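Local structure of aldo-keto reductase family 1 member C1 (Caenorhabditis elegans, 1QWK) at residues Asn195-Pro207 against Leu249-Leu261. The protein probably works as an NADPH-dependent aldose reductase, a member of the aldo-keto reductase family. Numbering follows the deposited sequence.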
loop_
_atom_site.group_PDB
_atom_site.type_symbol
_atom_site.label_atom_id
_atom_site.label_comp_id
_atom_site.label_asym_id
_atom_site.label_seq_id
_atom_site.Cartn_x
_atom_site.Cartn_y
_atom_site.Cartn_z
ATOM N N ASN A 195 -16.143 5.644 -7.109
ATOM C CA ASN A 195 -15.057 6.610 -7.249
ATOM C C ASN A 195 -14.041 6.538 -6.115
ATOM O O ASN A 195 -13.611 7.561 -5.571
ATOM C CB ASN A 195 -15.612 8.037 -7.346
ATOM C CG ASN A 195 -16.454 8.254 -8.587
ATOM O OD1 ASN A 195 -15.985 8.072 -9.711
ATOM N ND2 ASN A 195 -17.706 8.654 -8.391
ATOM N N ILE A 196 -13.663 5.319 -5.754
ATOM C CA ILE A 196 -12.681 5.107 -4.694
ATOM C C ILE A 196 -11.391 4.641 -5.369
ATOM O O ILE A 196 -11.404 3.667 -6.121
ATOM C CB ILE A 196 -13.149 4.010 -3.708
ATOM C CG1 ILE A 196 -14.480 4.419 -3.061
ATOM C CG2 ILE A 196 -12.082 3.788 -2.634
ATOM C CD1 ILE A 196 -15.069 3.351 -2.152
ATOM N N SER A 197 -10.283 5.332 -5.116
ATOM C CA SER A 197 -9.025 4.927 -5.718
ATOM C C SER A 197 -8.563 3.646 -5.027
ATOM O O SER A 197 -8.902 3.401 -3.865
ATOM C CB SER A 197 -7.961 6.030 -5.577
ATOM O OG SER A 197 -7.586 6.232 -4.226
ATOM N N VAL A 198 -7.825 2.816 -5.755
ATOM C CA VAL A 198 -7.325 1.563 -5.209
ATOM C C VAL A 198 -5.803 1.530 -5.231
ATOM O O VAL A 198 -5.182 1.858 -6.243
ATOM C CB VAL A 198 -7.840 0.338 -6.023
ATOM C CG1 VAL A 198 -7.288 -0.963 -5.422
ATOM C CG2 VAL A 198 -9.358 0.321 -6.035
ATOM N N THR A 199 -5.214 1.152 -4.102
ATOM C CA THR A 199 -3.770 1.031 -3.992
ATOM C C THR A 199 -3.465 -0.425 -3.702
ATOM O O THR A 199 -4.037 -1.033 -2.791
ATOM C CB THR A 199 -3.182 1.885 -2.849
ATOM O OG1 THR A 199 -3.310 3.274 -3.171
ATOM C CG2 THR A 199 -1.708 1.550 -2.647
ATOM N N SER A 200 -2.570 -0.986 -4.497
ATOM C CA SER A 200 -2.160 -2.372 -4.351
ATOM C C SER A 200 -0.897 -2.511 -3.527
ATOM O O SER A 200 0.075 -1.792 -3.764
ATOM C CB SER A 200 -1.880 -2.967 -5.737
ATOM O OG SER A 200 -0.851 -3.951 -5.675
ATOM N N TYR A 201 -0.908 -3.411 -2.548
ATOM C CA TYR A 201 0.323 -3.683 -1.812
ATOM C C TYR A 201 0.660 -5.125 -2.176
ATOM O O TYR A 201 -0.204 -5.841 -2.695
ATOM C CB TYR A 201 0.193 -3.461 -0.292
ATOM C CG TYR A 201 -0.701 -4.371 0.523
ATOM C CD1 TYR A 201 -0.358 -5.705 0.774
ATOM C CD2 TYR A 201 -1.835 -3.860 1.150
ATOM C CE1 TYR A 201 -1.121 -6.499 1.642
ATOM C CE2 TYR A 201 -2.599 -4.640 2.014
ATOM C CZ TYR A 201 -2.241 -5.951 2.258
ATOM O OH TYR A 201 -3.000 -6.708 3.127
ATOM N N ALA A 202 1.904 -5.537 -1.945
ATOM C CA ALA A 202 2.366 -6.882 -2.301
ATOM C C ALA A 202 2.186 -7.075 -3.807
ATOM O O ALA A 202 1.857 -8.165 -4.281
ATOM C CB ALA A 202 1.582 -7.945 -1.532
ATOM N N THR A 203 2.416 -6.002 -4.555
ATOM C CA THR A 203 2.249 -6.005 -6.004
ATOM C C THR A 203 3.120 -7.024 -6.730
ATOM O O THR A 203 2.740 -7.528 -7.788
ATOM C CB THR A 203 2.540 -4.601 -6.565
ATOM O OG1 THR A 203 2.005 -3.610 -5.670
ATOM C CG2 THR A 203 1.896 -4.428 -7.932
ATOM N N LEU A 204 4.286 -7.330 -6.163
ATOM C CA LEU A 204 5.202 -8.289 -6.784
ATOM C C LEU A 204 4.924 -9.740 -6.422
ATOM O O LEU A 204 5.677 -10.633 -6.811
ATOM C CB LEU A 204 6.647 -7.934 -6.438
ATOM C CG LEU A 204 7.099 -6.569 -6.971
ATOM C CD1 LEU A 204 8.529 -6.312 -6.536
ATOM C CD2 LEU A 204 6.982 -6.536 -8.497
ATOM N N GLY A 205 3.851 -9.967 -5.669
ATOM C CA GLY A 205 3.474 -11.319 -5.289
ATOM C C GLY A 205 4.374 -12.051 -4.309
ATOM O O GLY A 205 5.077 -11.440 -3.506
ATOM N N SER A 206 4.345 -13.378 -4.382
ATOM C CA SER A 206 5.141 -14.217 -3.495
ATOM C C SER A 206 6.584 -14.364 -3.976
ATOM O O SER A 206 6.900 -14.052 -5.124
ATOM C CB SER A 206 4.482 -15.594 -3.361
ATOM O OG SER A 206 4.257 -16.175 -4.633
ATOM N N PRO A 207 7.483 -14.835 -3.096
ATOM C CA PRO A 207 8.898 -15.020 -3.435
ATOM C C PRO A 207 9.076 -15.784 -4.743
ATOM O O PRO A 207 8.599 -16.909 -4.884
ATOM C CB PRO A 207 9.435 -15.782 -2.230
ATOM C CG PRO A 207 8.640 -15.191 -1.107
ATOM C CD PRO A 207 7.237 -15.173 -1.682
ATOM N N LEU A 249 4.820 -7.101 -13.716
ATOM C CA LEU A 249 3.813 -7.243 -12.660
ATOM C C LEU A 249 3.343 -5.880 -12.149
ATOM O O LEU A 249 2.165 -5.694 -11.839
ATOM C CB LEU A 249 4.371 -8.061 -11.493
ATOM C CG LEU A 249 4.592 -9.550 -11.768
ATOM C CD1 LEU A 249 5.155 -10.206 -10.518
ATOM C CD2 LEU A 249 3.275 -10.212 -12.172
ATOM N N LEU A 250 4.265 -4.928 -12.056
ATOM C CA LEU A 250 3.906 -3.593 -11.596
ATOM C C LEU A 250 3.044 -2.892 -12.644
ATOM O O LEU A 250 2.043 -2.259 -12.304
ATOM C CB LEU A 250 5.165 -2.765 -11.312
ATOM C CG LEU A 250 6.059 -3.323 -10.197
ATOM C CD1 LEU A 250 7.285 -2.437 -10.021
ATOM C CD2 LEU A 250 5.265 -3.407 -8.893
ATOM N N ARG A 251 3.420 -3.020 -13.915
ATOM C CA ARG A 251 2.661 -2.391 -14.990
ATOM C C ARG A 251 1.272 -3.017 -15.067
ATOM O O ARG A 251 0.295 -2.345 -15.392
ATOM C CB ARG A 251 3.383 -2.548 -16.337
ATOM C CG ARG A 251 2.797 -1.679 -17.443
ATOM C CD ARG A 251 3.059 -0.195 -17.190
ATOM N NE ARG A 251 1.930 0.627 -17.605
ATOM C CZ ARG A 251 1.894 1.956 -17.547
ATOM N NH1 ARG A 251 2.935 2.637 -17.092
ATOM N NH2 ARG A 251 0.802 2.608 -17.928
ATOM N N TYR A 252 1.189 -4.308 -14.761
ATOM C CA TYR A 252 -0.093 -5.003 -14.773
ATOM C C TYR A 252 -1.051 -4.293 -13.817
ATOM O O TYR A 252 -2.170 -3.940 -14.186
ATOM C CB TYR A 252 0.089 -6.454 -14.323
ATOM C CG TYR A 252 -1.208 -7.130 -13.939
ATOM C CD1 TYR A 252 -2.098 -7.584 -14.912
ATOM C CD2 TYR A 252 -1.562 -7.282 -12.594
ATOM C CE1 TYR A 252 -3.311 -8.170 -14.555
ATOM C CE2 TYR A 252 -2.773 -7.864 -12.227
ATOM C CZ TYR A 252 -3.640 -8.304 -13.212
ATOM O OH TYR A 252 -4.839 -8.875 -12.851
ATOM N N ALA A 253 -0.603 -4.085 -12.582
ATOM C CA ALA A 253 -1.436 -3.420 -11.585
ATOM C C ALA A 253 -1.778 -1.989 -11.996
ATOM O O ALA A 253 -2.904 -1.533 -11.807
ATOM C CB ALA A 253 -0.736 -3.425 -10.229
ATOM N N LEU A 254 -0.806 -1.277 -12.555
ATOM C CA LEU A 254 -1.046 0.098 -12.983
ATOM C C LEU A 254 -2.122 0.160 -14.057
ATOM O O LEU A 254 -3.027 0.991 -13.995
ATOM C CB LEU A 254 0.242 0.725 -13.517
ATOM C CG LEU A 254 1.264 1.149 -12.464
ATOM C CD1 LEU A 254 2.561 1.571 -13.138
ATOM C CD2 LEU A 254 0.688 2.303 -11.640
ATOM N N ASP A 255 -2.032 -0.725 -15.042
ATOM C CA ASP A 255 -3.011 -0.708 -16.107
ATOM C C ASP A 255 -4.368 -1.296 -15.720
ATOM O O ASP A 255 -5.332 -1.216 -16.488
ATOM C CB ASP A 255 -2.422 -1.348 -17.365
ATOM C CG ASP A 255 -1.380 -0.449 -18.019
ATOM O OD1 ASP A 255 -1.583 0.784 -17.991
ATOM O OD2 ASP A 255 -0.369 -0.943 -18.556
ATOM N N ARG A 256 -4.442 -1.865 -14.518
ATOM C CA ARG A 256 -5.702 -2.395 -13.984
ATOM C C ARG A 256 -6.412 -1.172 -13.380
ATOM O O ARG A 256 -7.583 -1.239 -12.992
ATOM C CB ARG A 256 -5.449 -3.426 -12.869
ATOM C CG ARG A 256 -5.092 -4.854 -13.313
ATOM C CD ARG A 256 -6.308 -5.630 -13.827
ATOM N NE ARG A 256 -7.429 -5.586 -12.886
ATOM C CZ ARG A 256 -7.457 -6.198 -11.704
ATOM N NH1 ARG A 256 -6.426 -6.923 -11.292
ATOM N NH2 ARG A 256 -8.516 -6.061 -10.918
ATOM N N GLY A 257 -5.676 -0.062 -13.293
ATOM C CA GLY A 257 -6.221 1.175 -12.756
ATOM C C GLY A 257 -5.915 1.401 -11.288
ATOM O O GLY A 257 -6.664 2.094 -10.598
ATOM N N CYS A 258 -4.810 0.836 -10.810
ATOM C CA CYS A 258 -4.437 0.972 -9.404
ATOM C C CYS A 258 -3.119 1.696 -9.194
ATOM O O CYS A 258 -2.314 1.830 -10.114
ATOM C CB CYS A 258 -4.297 -0.406 -8.751
ATOM S SG CYS A 258 -5.718 -1.489 -8.907
ATOM N N ALA A 259 -2.912 2.170 -7.971
ATOM C CA ALA A 259 -1.651 2.795 -7.610
ATOM C C ALA A 259 -0.883 1.598 -7.044
ATOM O O ALA A 259 -1.500 0.604 -6.642
ATOM C CB ALA A 259 -1.856 3.857 -6.537
ATOM N N ILE A 260 0.444 1.673 -7.010
ATOM C CA ILE A 260 1.248 0.556 -6.511
ATOM C C ILE A 260 2.257 0.958 -5.442
ATOM O O ILE A 260 2.719 2.098 -5.406
ATOM C CB ILE A 260 2.015 -0.135 -7.662
ATOM C CG1 ILE A 260 2.933 0.869 -8.363
ATOM C CG2 ILE A 260 1.018 -0.749 -8.649
ATOM C CD1 ILE A 260 3.752 0.276 -9.519
ATOM N N LEU A 261 2.599 -0.006 -4.586
ATOM C CA LEU A 261 3.539 0.193 -3.485
ATOM C C LEU A 261 4.589 -0.912 -3.367
ATOM O O LEU A 261 4.554 -1.701 -2.428
ATOM C CB LEU A 261 2.786 0.274 -2.151
ATOM C CG LEU A 261 1.845 1.450 -1.922
ATOM C CD1 LEU A 261 1.123 1.285 -0.580
ATOM C CD2 LEU A 261 2.636 2.749 -1.949
HETATM O O HOH W 1 -7.321 3.771 -8.489
HETATM O O HOH W 2 4.237 -4.239 -1.230
HETATM O O HOH W 3 0.927 -7.833 -9.985
#
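Strand 197-201 pairs in parallel with strand 259-261, and the turn after the first strand packs on helix 245-255, whose chain leads into the second; nearly everything that touches is buried. Two backbone bonds join the strands, Ala259 N to Val198 O and Ser200 N to Ala259 O, both 2.9 Å. A third, from Leu261 N to Ser200 O, is weak. At the start of the pair a water links Val198 N to Gly257 O. These are the seventh and eighth strands of the TIM barrel of the aldo-keto reductases. Thr199, Ala259 and Leu261 face the barrel interior, where CG2 of Thr199 meets CD1 of Leu261 at 3.5 Å, beside Met16 and Gln175. The Leu261 side chain is about 6 Å from that of Lys81, predicted to lower the pKa of the active-site tyrosine, and about 7 Å from that of Tyr52, the predicted proton donor. Ser200 and Ile260 face helix 245-255, with Thr203 wedged between that helix and Ile260. Chi1 of -39° sets OG1 of Thr203 beside the backbone N and its CG2 among Leu250 CD2 (3.6 Å), Ala253 CB (3.6 Å) and Ile260 CG2 (3.8 Å). OG1 donates to Ser200 OG, which is also bonded to Leu178 O. With an alanine in place of Thr203 the methyl and hydroxyl are gone, which is likely to open a gap between Leu250, Ala253 and Ile260 and leave Ser200 OG without this donor. Next along, CD2 of Leu204 presses obliquely on CD2 of Leu250 (3.6 Å), and a water bridges Thr203 O to Leu249 O.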